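Local coordinates for protein kappa-carrageenase (Pseudoalteromonas carrageenovora, PDB 1DYP) that catalyses the endohydrolysis of beta-1,4 linkages between D-galactose 4-sulfate and 3,6-anhydro-D-galactose in kappa-carrageenans, the chain described being its glycoside hydrolase family 16 catalytic domain, at residues E11-Q16 with R266-V271; K30-E36 with V88-R92; N96-Y100 with N198-D202; F192-G196 with Y207-E211. The protein carries 1 engineered substitution. One frame throughout, in Å; residues are numbered along the deposited sequence.

Overall arrangement
All four contacts are antiparallel strand pairings within the family 16 beta sandwich, each partly buried. Contacts 1, 3 and 4 are connected: W268 O of contact 1 lies 2.8 Å from Y99 N of contact 3, a probable hydrogen bond, and contacts 3 and 4 use the two ends of strand 193-199. Contact 2 stands apart, its centre about 21 to 23 Å from theirs. Contacts 1 and 2, outermost and innermost (about 21 and 12 Å from the chain's centre), both have a lysine salt bridge, beside tryptophan CH-pi packing in contact 1 and buried W31 and F33 in contact 2. Contact 3 pairs through G98; contact 4 adds the D209 carboxylate at a turn.

Contact 1 (E11-Q16 with R266-V271); sequences ETWILQ and RTWVKV
Strand 13-15 runs antiparallel to strand 266-270, their short axes approaching to 4.5 Å at 144°. I14 and V269 are the hydrogen-bonded pair (CA-CA 5.4 Å): I14 N to V269 O and V269 N to I14 O both measure 3.0 Å. W13 with K270 and L15 with W268 are non-hydrogen-bonded pairs, each with CA atoms 4.3 Å apart. The bonding continues through V271 N to T12 O (2.9 Å) and Q16 N to T267 O (2.7 Å). W13, L15, W268 and K270 project from the same face. K270 CB is 3.4 Å from the centroid of the W13 (chi1 m, chi2 67°) six-membered ring, 1° off its normal. Fully extended, K270 brings NZ to 2.6 Å from E11 OE2, while E11 OE1 accepts from W13 NE1 at 3.2 Å. L15 CD1 sits 3.8 Å from the centroid of the W268 five-membered ring. On the other face I14 CG1 meets V271 CG2 at 3.7 Å. Strand 258-270 pairs on its other side with 98-105 (W268 with Y99); 13-15, paired in the sheet with 258-270 alone, is an edge strand. CH-pi packing and a salt bridge thus reinforce the backbone bonds between the chain ends.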
loop_
_atom_site.group_PDB
_atom_site.type_symbol
_atom_site.label_atom_id
_atom_site.label_comp_id
_atom_site.label_asym_id
_atom_site.label_seq_id
_atom_site.Cartn_x
_atom_site.Cartn_y
_atom_site.Cartn_z
ATOM N N GLU A 11 -6.475 -14.789 24.832
ATOM C CA GLU A 11 -6.659 -15.009 23.399
ATOM C C GLU A 11 -5.492 -15.751 22.758
ATOM O O GLU A 11 -4.379 -15.766 23.287
ATOM C CB GLU A 11 -6.833 -13.678 22.664
ATOM C CG GLU A 11 -7.868 -12.742 23.252
ATOM C CD GLU A 11 -8.086 -11.520 22.380
ATOM O OE1 GLU A 11 -7.100 -11.027 21.789
ATOM O OE2 GLU A 11 -9.238 -11.046 22.294
ATOM N N THR A 12 -5.762 -16.357 21.606
ATOM C CA THR A 12 -4.755 -17.089 20.851
ATOM C C THR A 12 -4.851 -16.704 19.375
ATOM O O THR A 12 -5.922 -16.794 18.770
ATOM C CB THR A 12 -4.952 -18.617 20.967
ATOM O OG1 THR A 12 -4.769 -19.026 22.328
ATOM C CG2 THR A 12 -3.947 -19.350 20.085
ATOM N N TRP A 13 -3.732 -16.268 18.805
ATOM C CA TRP A 13 -3.681 -15.878 17.398
ATOM C C TRP A 13 -2.682 -16.760 16.659
ATOM O O TRP A 13 -1.694 -17.207 17.242
ATOM C CB TRP A 13 -3.257 -14.415 17.263
ATOM C CG TRP A 13 -4.241 -13.431 17.821
ATOM C CD1 TRP A 13 -4.583 -13.261 19.133
ATOM C CD2 TRP A 13 -5.001 -12.471 17.080
ATOM N NE1 TRP A 13 -5.510 -12.251 19.253
ATOM C CE2 TRP A 13 -5.784 -11.750 18.009
ATOM C CE3 TRP A 13 -5.097 -12.149 15.719
ATOM C CZ2 TRP A 13 -6.653 -10.723 17.620
ATOM C CZ3 TRP A 13 -5.961 -11.128 15.331
ATOM C CH2 TRP A 13 -6.727 -10.428 16.281
ATOM N N ILE A 14 -2.935 -17.009 15.379
ATOM C CA ILE A 14 -2.043 -17.844 14.586
ATOM C C ILE A 14 -1.399 -17.059 13.450
ATOM O O ILE A 14 -2.085 -16.453 12.626
ATOM C CB ILE A 14 -2.786 -19.054 13.986
ATOM C CG1 ILE A 14 -3.402 -19.892 15.110
ATOM C CG2 ILE A 14 -1.822 -19.904 13.166
ATOM C CD1 ILE A 14 -4.096 -21.151 14.626
ATOM N N LEU A 15 -0.072 -17.081 13.418
ATOM C CA LEU A 15 0.682 -16.379 12.390
ATOM C C LEU A 15 0.422 -17.020 11.034
ATOM O O LEU A 15 0.424 -18.248 10.903
ATOM C CB LEU A 15 2.179 -16.442 12.698
ATOM C CG LEU A 15 3.081 -15.548 11.849
ATOM C CD1 LEU A 15 2.898 -14.103 12.284
ATOM C CD2 LEU A 15 4.535 -15.970 12.016
ATOM N N GLN A 16 0.187 -16.186 10.029
ATOM C CA GLN A 16 -0.054 -16.668 8.678
ATOM C C GLN A 16 1.293 -16.603 7.965
ATOM O O GLN A 16 1.708 -15.552 7.483
ATOM C CB GLN A 16 -1.088 -15.782 7.984
ATOM C CG GLN A 16 -2.390 -15.651 8.766
ATOM C CD GLN A 16 -3.106 -16.980 8.947
ATOM O OE1 GLN A 16 -3.631 -17.546 7.992
ATOM N NE2 GLN A 16 -3.129 -17.483 10.176
ATOM N N ARG A 266 4.134 -9.011 9.705
ATOM C CA ARG A 266 3.528 -10.132 10.409
ATOM C C ARG A 266 2.021 -10.090 10.261
ATOM O O ARG A 266 1.404 -9.043 10.432
ATOM C CB ARG A 266 3.909 -10.076 11.892
ATOM C CG ARG A 266 5.399 -10.254 12.124
ATOM C CD ARG A 266 5.823 -9.820 13.511
ATOM N NE ARG A 266 7.270 -9.934 13.666
ATOM C CZ ARG A 266 7.957 -9.454 14.698
ATOM N NH1 ARG A 266 7.334 -8.817 15.681
ATOM N NH2 ARG A 266 9.275 -9.614 14.744
ATOM N N THR A 267 1.435 -11.237 9.934
ATOM C CA THR A 267 -0.008 -11.340 9.768
ATOM C C THR A 267 -0.526 -12.480 10.631
ATOM O O THR A 267 0.026 -13.578 10.612
ATOM C CB THR A 267 -0.374 -11.610 8.303
ATOM O OG1 THR A 267 0.118 -10.540 7.487
ATOM C CG2 THR A 267 -1.883 -11.712 8.138
ATOM N N TRP A 268 -1.580 -12.202 11.389
ATOM C CA TRP A 268 -2.191 -13.179 12.287
ATOM C C TRP A 268 -3.695 -13.257 12.078
ATOM O O TRP A 268 -4.328 -12.289 11.663
ATOM C CB TRP A 268 -1.997 -12.779 13.747
ATOM C CG TRP A 268 -0.619 -12.820 14.292
ATOM C CD1 TRP A 268 -0.009 -13.878 14.907
ATOM C CD2 TRP A 268 0.281 -11.717 14.402
ATOM N NE1 TRP A 268 1.212 -13.492 15.408
ATOM C CE2 TRP A 268 1.415 -12.169 15.112
ATOM C CE3 TRP A 268 0.236 -10.381 13.976
ATOM C CZ2 TRP A 268 2.496 -11.335 15.406
ATOM C CZ3 TRP A 268 1.310 -9.552 14.269
ATOM C CH2 TRP A 268 2.425 -10.032 14.979
ATOM N N VAL A 269 -4.258 -14.418 12.393
ATOM C CA VAL A 269 -5.697 -14.627 12.318
ATOM C C VAL A 269 -6.088 -15.147 13.698
ATOM O O VAL A 269 -5.507 -16.112 14.196
ATOM C CB VAL A 269 -6.080 -15.650 11.232
ATOM C CG1 VAL A 269 -7.554 -16.021 11.364
ATOM C CG2 VAL A 269 -5.820 -15.057 9.855
ATOM N N LYS A 270 -7.062 -14.493 14.323
ATOM C CA LYS A 270 -7.499 -14.864 15.664
ATOM C C LYS A 270 -8.264 -16.179 15.738
ATOM O O LYS A 270 -9.072 -16.489 14.867
ATOM C CB LYS A 270 -8.363 -13.749 16.260
ATOM C CG LYS A 270 -8.747 -13.982 17.713
ATOM C CD LYS A 270 -9.547 -12.818 18.269
ATOM C CE LYS A 270 -9.836 -13.003 19.750
ATOM N NZ LYS A 270 -10.615 -11.862 20.302
ATOM N N VAL A 271 -7.993 -16.947 16.790
ATOM C CA VAL A 271 -8.671 -18.217 17.008
ATOM C C VAL A 271 -9.942 -17.937 17.801
ATOM O O VAL A 271 -9.826 -17.403 18.926
ATOM C CB VAL A 271 -7.784 -19.203 17.804
ATOM C CG1 VAL A 271 -8.579 -20.456 18.148
ATOM C CG2 VAL A 271 -6.556 -19.569 16.989
#

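Contact 2 (K30-E36 with V88-R92); sequences KWNFQTE and VAKSR
The guanidinium of R92 lies with one face over W31 C and N32 CA, NH2 being 3.8 Å from N32 CA; R92 NH2 also bonds to A28 O. Beneath it the backbones pair antiparallel: N32 with K90 is hydrogen-bonded (N32 N to K90 O 2.8 Å, K90 N to N32 O 3.0 Å), W31 with S91 is not (CA-CA 4.6 Å), and R92 N reaches K30 O at 3.1 Å. Strand 31-32 thereby lines strand 75-95 of the beta sandwich, whose A89 and S91 also bond to L229 and L227 of strand 225-233. F33 CE1 is 3.7 Å from A89 CB. Residues 32-34 form an Asx turn, Q34 N to N32 OD1 at 3.0 Å. Beyond it, T35 CG2 touches K90 CD at 3.4 Å, and all-trans K90 makes a salt bridge to E36, its NZ to OE1 hydrogen bond (3.2 Å) being weak; both side chains also bond to Y120 OH. A water, 2.7 Å from F33 O, accepts from V88 N (2.8 Å).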
loop_
_atom_site.group_PDB
_atom_site.type_symbol
_atom_site.label_atom_id
_atom_site.label_comp_id
_atom_site.label_asym_id
_atom_site.label_seq_id
_atom_site.Cartn_x
_atom_site.Cartn_y
_atom_site.Cartn_z
ATOM N N LYS A 30 7.281 -16.651 -1.800
ATOM C CA LYS A 30 6.262 -16.009 -0.990
ATOM C C LYS A 30 5.813 -14.674 -1.565
ATOM O O LYS A 30 4.622 -14.356 -1.552
ATOM C CB LYS A 30 6.805 -15.805 0.427
ATOM C CG LYS A 30 5.825 -15.183 1.409
ATOM C CD LYS A 30 6.448 -15.069 2.798
ATOM C CE LYS A 30 6.713 -16.445 3.400
ATOM N NZ LYS A 30 7.328 -16.350 4.753
ATOM N N TRP A 31 6.767 -13.903 -2.080
ATOM C CA TRP A 31 6.466 -12.585 -2.627
ATOM C C TRP A 31 6.717 -12.415 -4.112
ATOM O O TRP A 31 7.653 -12.983 -4.672
ATOM C CB TRP A 31 7.291 -11.504 -1.924
ATOM C CG TRP A 31 7.240 -11.554 -0.449
ATOM C CD1 TRP A 31 8.110 -12.198 0.381
ATOM C CD2 TRP A 31 6.240 -10.968 0.389
ATOM N NE1 TRP A 31 7.711 -12.052 1.687
ATOM C CE2 TRP A 31 6.566 -11.302 1.721
ATOM C CE3 TRP A 31 5.095 -10.195 0.143
ATOM C CZ2 TRP A 31 5.789 -10.890 2.808
ATOM C CZ3 TRP A 31 4.323 -9.785 1.224
ATOM C CH2 TRP A 31 4.673 -10.133 2.539
ATOM N N ASN A 32 5.871 -11.604 -4.735
ATOM C CA ASN A 32 6.024 -11.267 -6.141
ATOM C C ASN A 32 6.704 -9.899 -6.062
ATOM O O ASN A 32 6.094 -8.922 -5.616
ATOM C CB ASN A 32 4.663 -11.136 -6.818
ATOM C CG ASN A 32 4.782 -10.844 -8.298
ATOM O OD1 ASN A 32 5.755 -10.235 -8.742
ATOM N ND2 ASN A 32 3.789 -11.266 -9.066
ATOM N N PHE A 33 7.968 -9.837 -6.468
ATOM C CA PHE A 33 8.733 -8.594 -6.410
ATOM C C PHE A 33 8.699 -7.760 -7.689
ATOM O O PHE A 33 9.464 -6.811 -7.842
ATOM C CB PHE A 33 10.184 -8.902 -6.031
ATOM C CG PHE A 33 10.343 -9.465 -4.644
ATOM C CD1 PHE A 33 10.172 -8.655 -3.525
ATOM C CD2 PHE A 33 10.670 -10.803 -4.455
ATOM C CE1 PHE A 33 10.325 -9.170 -2.236
ATOM C CE2 PHE A 33 10.826 -11.328 -3.172
ATOM C CZ PHE A 33 10.654 -10.512 -2.061
ATOM N N GLN A 34 7.816 -8.119 -8.610
ATOM C CA GLN A 34 7.677 -7.371 -9.853
ATOM C C GLN A 34 6.279 -7.642 -10.382
ATOM O O GLN A 34 6.084 -8.430 -11.306
ATOM C CB GLN A 34 8.738 -7.802 -10.866
ATOM C CG GLN A 34 8.793 -6.913 -12.099
ATOM C CD GLN A 34 10.003 -7.188 -12.969
ATOM O OE1 GLN A 34 11.145 -6.968 -12.559
ATOM N NE2 GLN A 34 9.759 -7.674 -14.182
ATOM N N THR A 35 5.306 -6.982 -9.763
ATOM C CA THR A 35 3.900 -7.137 -10.101
ATOM C C THR A 35 3.483 -6.334 -11.323
ATOM O O THR A 35 4.312 -5.713 -11.990
ATOM C CB THR A 35 3.014 -6.692 -8.932
ATOM O OG1 THR A 35 3.143 -5.275 -8.753
ATOM C CG2 THR A 35 3.441 -7.398 -7.650
ATOM N N GLU A 36 2.186 -6.352 -11.605
ATOM C CA GLU A 36 1.647 -5.608 -12.732
ATOM C C GLU A 36 1.943 -4.135 -12.476
ATOM O O GLU A 36 1.963 -3.693 -11.326
ATOM C CB GLU A 36 0.135 -5.850 -12.859
ATOM C CG GLU A 36 -0.776 -5.130 -11.848
ATOM C CD GLU A 36 -0.705 -5.666 -10.419
ATOM O OE1 GLU A 36 -0.205 -6.792 -10.197
ATOM O OE2 GLU A 36 -1.182 -4.954 -9.507
ATOM N N VAL A 88 8.521 -3.296 -5.044
ATOM C CA VAL A 88 7.290 -3.830 -4.487
ATOM C C VAL A 88 7.477 -5.274 -4.044
ATOM O O VAL A 88 8.317 -6.004 -4.581
ATOM C CB VAL A 88 6.143 -3.789 -5.534
ATOM C CG1 VAL A 88 6.540 -4.593 -6.767
ATOM C CG2 VAL A 88 4.851 -4.341 -4.931
ATOM N N ALA A 89 6.706 -5.660 -3.034
ATOM C CA ALA A 89 6.694 -7.024 -2.517
ATOM C C ALA A 89 5.209 -7.288 -2.297
ATOM O O ALA A 89 4.600 -6.732 -1.383
ATOM C CB ALA A 89 7.459 -7.116 -1.200
ATOM N N LYS A 90 4.624 -8.113 -3.160
ATOM C CA LYS A 90 3.200 -8.437 -3.087
ATOM C C LYS A 90 3.044 -9.918 -2.761
ATOM O O LYS A 90 3.541 -10.771 -3.494
ATOM C CB LYS A 90 2.546 -8.123 -4.434
ATOM C CG LYS A 90 1.060 -8.438 -4.538
ATOM C CD LYS A 90 0.613 -8.266 -5.987
ATOM C CE LYS A 90 -0.859 -8.576 -6.199
ATOM N NZ LYS A 90 -1.215 -8.416 -7.647
ATOM N N SER A 91 2.354 -10.231 -1.669
ATOM C CA SER A 91 2.189 -11.629 -1.292
ATOM C C SER A 91 1.384 -12.376 -2.337
ATOM O O SER A 91 0.408 -11.853 -2.875
ATOM C CB SER A 91 1.507 -11.760 0.078
ATOM O OG SER A 91 0.124 -11.446 0.020
ATOM N N ARG A 92 1.805 -13.597 -2.637
ATOM C CA ARG A 92 1.079 -14.393 -3.610
ATOM C C ARG A 92 -0.206 -14.883 -2.952
ATOM O O ARG A 92 -1.239 -15.022 -3.609
ATOM C CB ARG A 92 1.943 -15.558 -4.091
ATOM C CG ARG A 92 3.180 -15.092 -4.853
ATOM C CD ARG A 92 4.012 -16.256 -5.362
ATOM N NE ARG A 92 5.313 -15.818 -5.866
ATOM C CZ ARG A 92 5.496 -15.136 -6.993
ATOM N NH1 ARG A 92 4.461 -14.807 -7.752
ATOM N NH2 ARG A 92 6.720 -14.781 -7.360
HETATM O O HOH W 1 10.427 -4.625 -6.668
#

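Contact 3 (N96-Y100 with N198-D202); sequences NYGYY and NVTKD
This is a short antiparallel strand pairing at the start of strand 98-105 and the end of strand 193-199, within the beta sandwich of family 16 glycoside hydrolases. G98 with V199 is the hydrogen-bonded pair (CA-CA 5.2 Å), closed by G98 N to V199 O and V199 N to G98 O, both 2.8 Å; Y99 with N198 follows as a non-hydrogen-bonded pair, CA-CA 4.3 Å. G98 has phi/psi of 145°/176°, angles at which a CB would strike the carbonyl of Y97, so the backbone itself calls for glycine. The V199 side chain (chi1 t) packs between two tyrosine rings: CG2 is 3.9 Å from Y100 CE1 and CG1 is 4.1 Å from Y97 CD1, near the plane of the Y97 ring. The side chain of V199 lies about 10 Å from that of the active-site residue D139, so the contact is near the catalytic residues without reaching them. Y99 (chi1 t) turns the other way, with CD1 3.8 Å from N198 CB, and packs also on W268. Past the strand end, Y97 CE1 comes to 3.5 Å from K201 CA. There the chain bends through an ST turn, D202 N to T200 OG1 at 3.1 Å; T200 OG1 also accepts from K203 N. On the 96-100 side, N96 OD1 accepts from Y97 N at 2.6 Å, and Y100 OH donates to N96 O, also at 2.6 Å.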
loop_
_atom_site.group_PDB
_atom_site.type_symbol
_atom_site.label_atom_id
_atom_site.label_comp_id
_atom_site.label_asym_id
_atom_site.label_seq_id
_atom_site.Cartn_x
_atom_site.Cartn_y
_atom_site.Cartn_z
ATOM N N ASN A 96 -8.191 -11.700 4.198
ATOM C CA ASN A 96 -8.937 -10.504 4.555
ATOM C C ASN A 96 -8.872 -10.209 6.045
ATOM O O ASN A 96 -8.145 -9.315 6.469
ATOM C CB ASN A 96 -10.404 -10.582 4.085
ATOM C CG ASN A 96 -11.036 -11.950 4.295
ATOM O OD1 ASN A 96 -10.693 -12.680 5.222
ATOM N ND2 ASN A 96 -11.989 -12.290 3.430
ATOM N N TYR A 97 -9.609 -10.967 6.845
ATOM C CA TYR A 97 -9.627 -10.737 8.283
ATOM C C TYR A 97 -8.340 -11.160 8.973
ATOM O O TYR A 97 -7.716 -12.158 8.606
ATOM C CB TYR A 97 -10.822 -11.461 8.906
ATOM C CG TYR A 97 -12.072 -11.301 8.078
ATOM C CD1 TYR A 97 -12.473 -10.043 7.630
ATOM C CD2 TYR A 97 -12.816 -12.410 7.683
ATOM C CE1 TYR A 97 -13.577 -9.892 6.797
ATOM C CE2 TYR A 97 -13.924 -12.271 6.850
ATOM C CZ TYR A 97 -14.295 -11.010 6.409
ATOM O OH TYR A 97 -15.363 -10.865 5.553
ATOM N N GLY A 98 -7.945 -10.380 9.972
ATOM C CA GLY A 98 -6.740 -10.678 10.720
ATOM C C GLY A 98 -6.024 -9.413 11.138
ATOM O O GLY A 98 -6.441 -8.306 10.789
ATOM N N TYR A 99 -4.955 -9.572 11.908
ATOM C CA TYR A 99 -4.178 -8.425 12.341
ATOM C C TYR A 99 -2.903 -8.406 11.514
ATOM O O TYR A 99 -2.217 -9.424 11.393
ATOM C CB TYR A 99 -3.827 -8.520 13.821
ATOM C CG TYR A 99 -3.082 -7.299 14.293
ATOM C CD1 TYR A 99 -3.738 -6.078 14.448
ATOM C CD2 TYR A 99 -1.710 -7.344 14.526
ATOM C CE1 TYR A 99 -3.046 -4.933 14.821
ATOM C CE2 TYR A 99 -1.009 -6.204 14.895
ATOM C CZ TYR A 99 -1.684 -5.003 15.041
ATOM O OH TYR A 99 -0.997 -3.872 15.401
ATOM N N TYR A 100 -2.600 -7.246 10.942
ATOM C CA TYR A 100 -1.424 -7.077 10.100
ATOM C C TYR A 100 -0.512 -6.018 10.687
ATOM O O TYR A 100 -0.979 -5.003 11.193
ATOM C CB TYR A 100 -1.828 -6.625 8.698
ATOM C CG TYR A 100 -2.829 -7.507 7.999
ATOM C CD1 TYR A 100 -4.179 -7.489 8.354
ATOM C CD2 TYR A 100 -2.437 -8.328 6.944
ATOM C CE1 TYR A 100 -5.113 -8.262 7.666
ATOM C CE2 TYR A 100 -3.356 -9.101 6.254
ATOM C CZ TYR A 100 -4.690 -9.061 6.616
ATOM O OH TYR A 100 -5.603 -9.802 5.907
ATOM N N ASN A 198 -6.216 -4.009 12.142
ATOM C CA ASN A 198 -6.955 -5.188 12.536
ATOM C C ASN A 198 -8.194 -5.177 11.667
ATOM O O ASN A 198 -8.967 -4.216 11.681
ATOM C CB ASN A 198 -7.345 -5.139 14.009
ATOM C CG ASN A 198 -7.977 -6.431 14.470
ATOM O OD1 ASN A 198 -7.574 -7.508 14.036
ATOM N ND2 ASN A 198 -8.959 -6.337 15.358
ATOM N N VAL A 199 -8.369 -6.241 10.898
ATOM C CA VAL A 199 -9.506 -6.349 10.002
ATOM C C VAL A 199 -10.444 -7.465 10.437
ATOM O O VAL A 199 -10.022 -8.607 10.607
ATOM C CB VAL A 199 -9.035 -6.645 8.555
ATOM C CG1 VAL A 199 -10.211 -6.615 7.600
ATOM C CG2 VAL A 199 -7.973 -5.631 8.134
ATOM N N THR A 200 -11.714 -7.121 10.636
ATOM C CA THR A 200 -12.731 -8.102 11.001
ATOM C C THR A 200 -13.850 -7.890 9.989
ATOM O O THR A 200 -13.805 -6.943 9.206
ATOM C CB THR A 200 -13.295 -7.876 12.421
ATOM O OG1 THR A 200 -14.184 -6.752 12.415
ATOM C CG2 THR A 200 -12.166 -7.627 13.409
ATOM N N LYS A 201 -14.852 -8.759 9.987
ATOM C CA LYS A 201 -15.932 -8.583 9.031
ATOM C C LYS A 201 -16.729 -7.319 9.320
ATOM O O LYS A 201 -17.414 -6.804 8.439
ATOM C CB LYS A 201 -16.873 -9.789 9.041
ATOM C CG LYS A 201 -17.439 -10.142 10.400
ATOM C CD LYS A 201 -18.526 -11.203 10.268
ATOM C CE LYS A 201 -18.096 -12.345 9.355
ATOM N NZ LYS A 201 -16.871 -13.051 9.831
ATOM N N ASP A 202 -16.619 -6.806 10.542
ATOM C CA ASP A 202 -17.371 -5.617 10.933
ATOM C C ASP A 202 -16.588 -4.317 11.076
ATOM O O ASP A 202 -17.141 -3.235 10.859
ATOM C CB ASP A 202 -18.100 -5.875 12.252
ATOM C CG ASP A 202 -18.997 -7.093 12.193
ATOM O OD1 ASP A 202 -19.806 -7.183 11.250
ATOM O OD2 ASP A 202 -18.894 -7.953 13.092
#

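Contact 4 (F192-G196 with Y207-E211); sequences FHTYG and YVDGE
The carboxylate of D209 spans two neighbouring donors of strand 193-196: OD2 accepts from H193 ND1 at 2.8 Å and OD1 from T194 N at 2.9 Å. D209 N returns a bond to T194 O at 2.8 Å, so at this position a side-chain oxygen takes up the T194 amide. The chi1 of D209 near -77° turns the carboxylate to the opposing strand. H193 is held further by its NE2 bond to N190 O and a stack on F186. From here the antiparallel register is regular: Y195 and V208 are a non-hydrogen-bonded pair (CA-CA 4.8 Å), and G196 with Y207 is hydrogen-bonded, G196 N to Y207 O at 2.9 Å and Y207 N to G196 O at 2.7 Å. A water lies 2.9 Å from T194 OG1 and accepts from G210 N, also at 2.9 Å. Packing is sparser: Y195 CD1 touches V208 CG2 at 3.9 Å, and the Y195 side chain lies about 9 Å from that of the proton donor E142. V208-E211 is a type I' turn, with D209 at 50°/42° and G210 at 87°/-17°; V208 N to E211 O (2.9 Å) and E211 N to V208 O (3.0 Å) close it. A type I' turn is the classical connection of a tight two-residue beta hairpin, here joining strands 203-208 and 211-217; with 193-199 they make an antiparallel meander in the family 16 sandwich.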
loop_
_atom_site.group_PDB
_atom_site.type_symbol
_atom_site.label_atom_id
_atom_site.label_comp_id
_atom_site.label_asym_id
_atom_site.label_seq_id
_atom_site.Cartn_x
_atom_site.Cartn_y
_atom_site.Cartn_z
ATOM N N PHE A 192 12.666 2.925 12.751
ATOM C CA PHE A 192 11.518 2.122 12.379
ATOM C C PHE A 192 10.338 2.339 13.305
ATOM O O PHE A 192 10.501 2.616 14.490
ATOM C CB PHE A 192 11.896 0.643 12.371
ATOM C CG PHE A 192 12.878 0.281 11.301
ATOM C CD1 PHE A 192 14.233 0.565 11.451
ATOM C CD2 PHE A 192 12.443 -0.310 10.121
ATOM C CE1 PHE A 192 15.140 0.263 10.437
ATOM C CE2 PHE A 192 13.339 -0.617 9.101
ATOM C CZ PHE A 192 14.692 -0.329 9.258
ATOM N N HIS A 193 9.146 2.217 12.741
ATOM C CA HIS A 193 7.914 2.374 13.496
ATOM C C HIS A 193 6.974 1.276 13.045
ATOM O O HIS A 193 7.129 0.731 11.955
ATOM C CB HIS A 193 7.329 3.760 13.238
ATOM C CG HIS A 193 8.217 4.865 13.714
ATOM N ND1 HIS A 193 8.188 5.336 15.009
ATOM C CD2 HIS A 193 9.232 5.517 13.098
ATOM C CE1 HIS A 193 9.150 6.227 15.172
ATOM N NE2 HIS A 193 9.799 6.354 14.028
ATOM N N THR A 194 6.007 0.940 13.888
ATOM C CA THR A 194 5.080 -0.128 13.554
ATOM C C THR A 194 3.748 0.401 13.064
ATOM O O THR A 194 3.136 1.272 13.683
ATOM C CB THR A 194 4.848 -1.051 14.760
ATOM O OG1 THR A 194 4.196 -0.324 15.807
ATOM C CG2 THR A 194 6.177 -1.580 15.267
ATOM N N TYR A 195 3.315 -0.142 11.935
ATOM C CA TYR A 195 2.066 0.244 11.304
ATOM C C TYR A 195 1.212 -1.008 11.201
ATOM O O TYR A 195 1.607 -1.993 10.578
ATOM C CB TYR A 195 2.367 0.813 9.918
ATOM C CG TYR A 195 3.238 2.046 9.980
ATOM C CD1 TYR A 195 2.682 3.304 10.216
ATOM C CD2 TYR A 195 4.624 1.949 9.857
ATOM C CE1 TYR A 195 3.485 4.435 10.331
ATOM C CE2 TYR A 195 5.440 3.078 9.970
ATOM C CZ TYR A 195 4.860 4.315 10.209
ATOM O OH TYR A 195 5.653 5.433 10.330
ATOM N N GLY A 196 0.041 -0.980 11.819
ATOM C CA GLY A 196 -0.798 -2.156 11.772
ATOM C C GLY A 196 -2.261 -1.874 11.553
ATOM O O GLY A 196 -2.719 -0.734 11.626
ATOM N N TYR A 207 -3.390 1.146 13.484
ATOM C CA TYR A 207 -2.477 1.438 14.582
ATOM C C TYR A 207 -1.131 1.964 14.108
ATOM O O TYR A 207 -0.645 1.593 13.045
ATOM C CB TYR A 207 -2.196 0.176 15.403
ATOM C CG TYR A 207 -3.411 -0.520 15.966
ATOM C CD1 TYR A 207 -4.241 -1.289 15.152
ATOM C CD2 TYR A 207 -3.719 -0.422 17.320
ATOM C CE1 TYR A 207 -5.353 -1.946 15.677
ATOM C CE2 TYR A 207 -4.832 -1.075 17.858
ATOM C CZ TYR A 207 -5.641 -1.833 17.031
ATOM O OH TYR A 207 -6.732 -2.486 17.556
ATOM N N VAL A 208 -0.535 2.831 14.919
ATOM C CA VAL A 208 0.794 3.370 14.651
ATOM C C VAL A 208 1.497 3.357 16.003
ATOM O O VAL A 208 1.078 4.038 16.937
ATOM C CB VAL A 208 0.755 4.807 14.101
ATOM C CG1 VAL A 208 2.179 5.343 13.962
ATOM C CG2 VAL A 208 0.074 4.827 12.740
ATOM N N ASP A 209 2.557 2.564 16.105
ATOM C CA ASP A 209 3.297 2.436 17.355
ATOM C C ASP A 209 2.359 2.146 18.531
ATOM O O ASP A 209 2.505 2.711 19.617
ATOM C CB ASP A 209 4.132 3.694 17.629
ATOM C CG ASP A 209 5.401 3.753 16.785
ATOM O OD1 ASP A 209 5.765 2.730 16.171
ATOM O OD2 ASP A 209 6.048 4.821 16.747
ATOM N N GLY A 210 1.388 1.267 18.294
ATOM C CA GLY A 210 0.458 0.871 19.338
ATOM C C GLY A 210 -0.779 1.723 19.538
ATOM O O GLY A 210 -1.739 1.275 20.164
ATOM N N GLU A 211 -0.766 2.943 19.015
ATOM C CA GLU A 211 -1.902 3.850 19.157
ATOM C C GLU A 211 -2.912 3.680 18.034
ATOM O O GLU A 211 -2.535 3.483 16.883
ATOM C CB GLU A 211 -1.405 5.296 19.177
ATOM C CG GLU A 211 -0.515 5.611 20.361
ATOM C CD GLU A 211 -1.269 5.524 21.669
ATOM O OE1 GLU A 211 -2.174 6.353 21.879
ATOM O OE2 GLU A 211 -0.966 4.621 22.478
HETATM O O HOH W 2 1.252 -0.209 15.803
#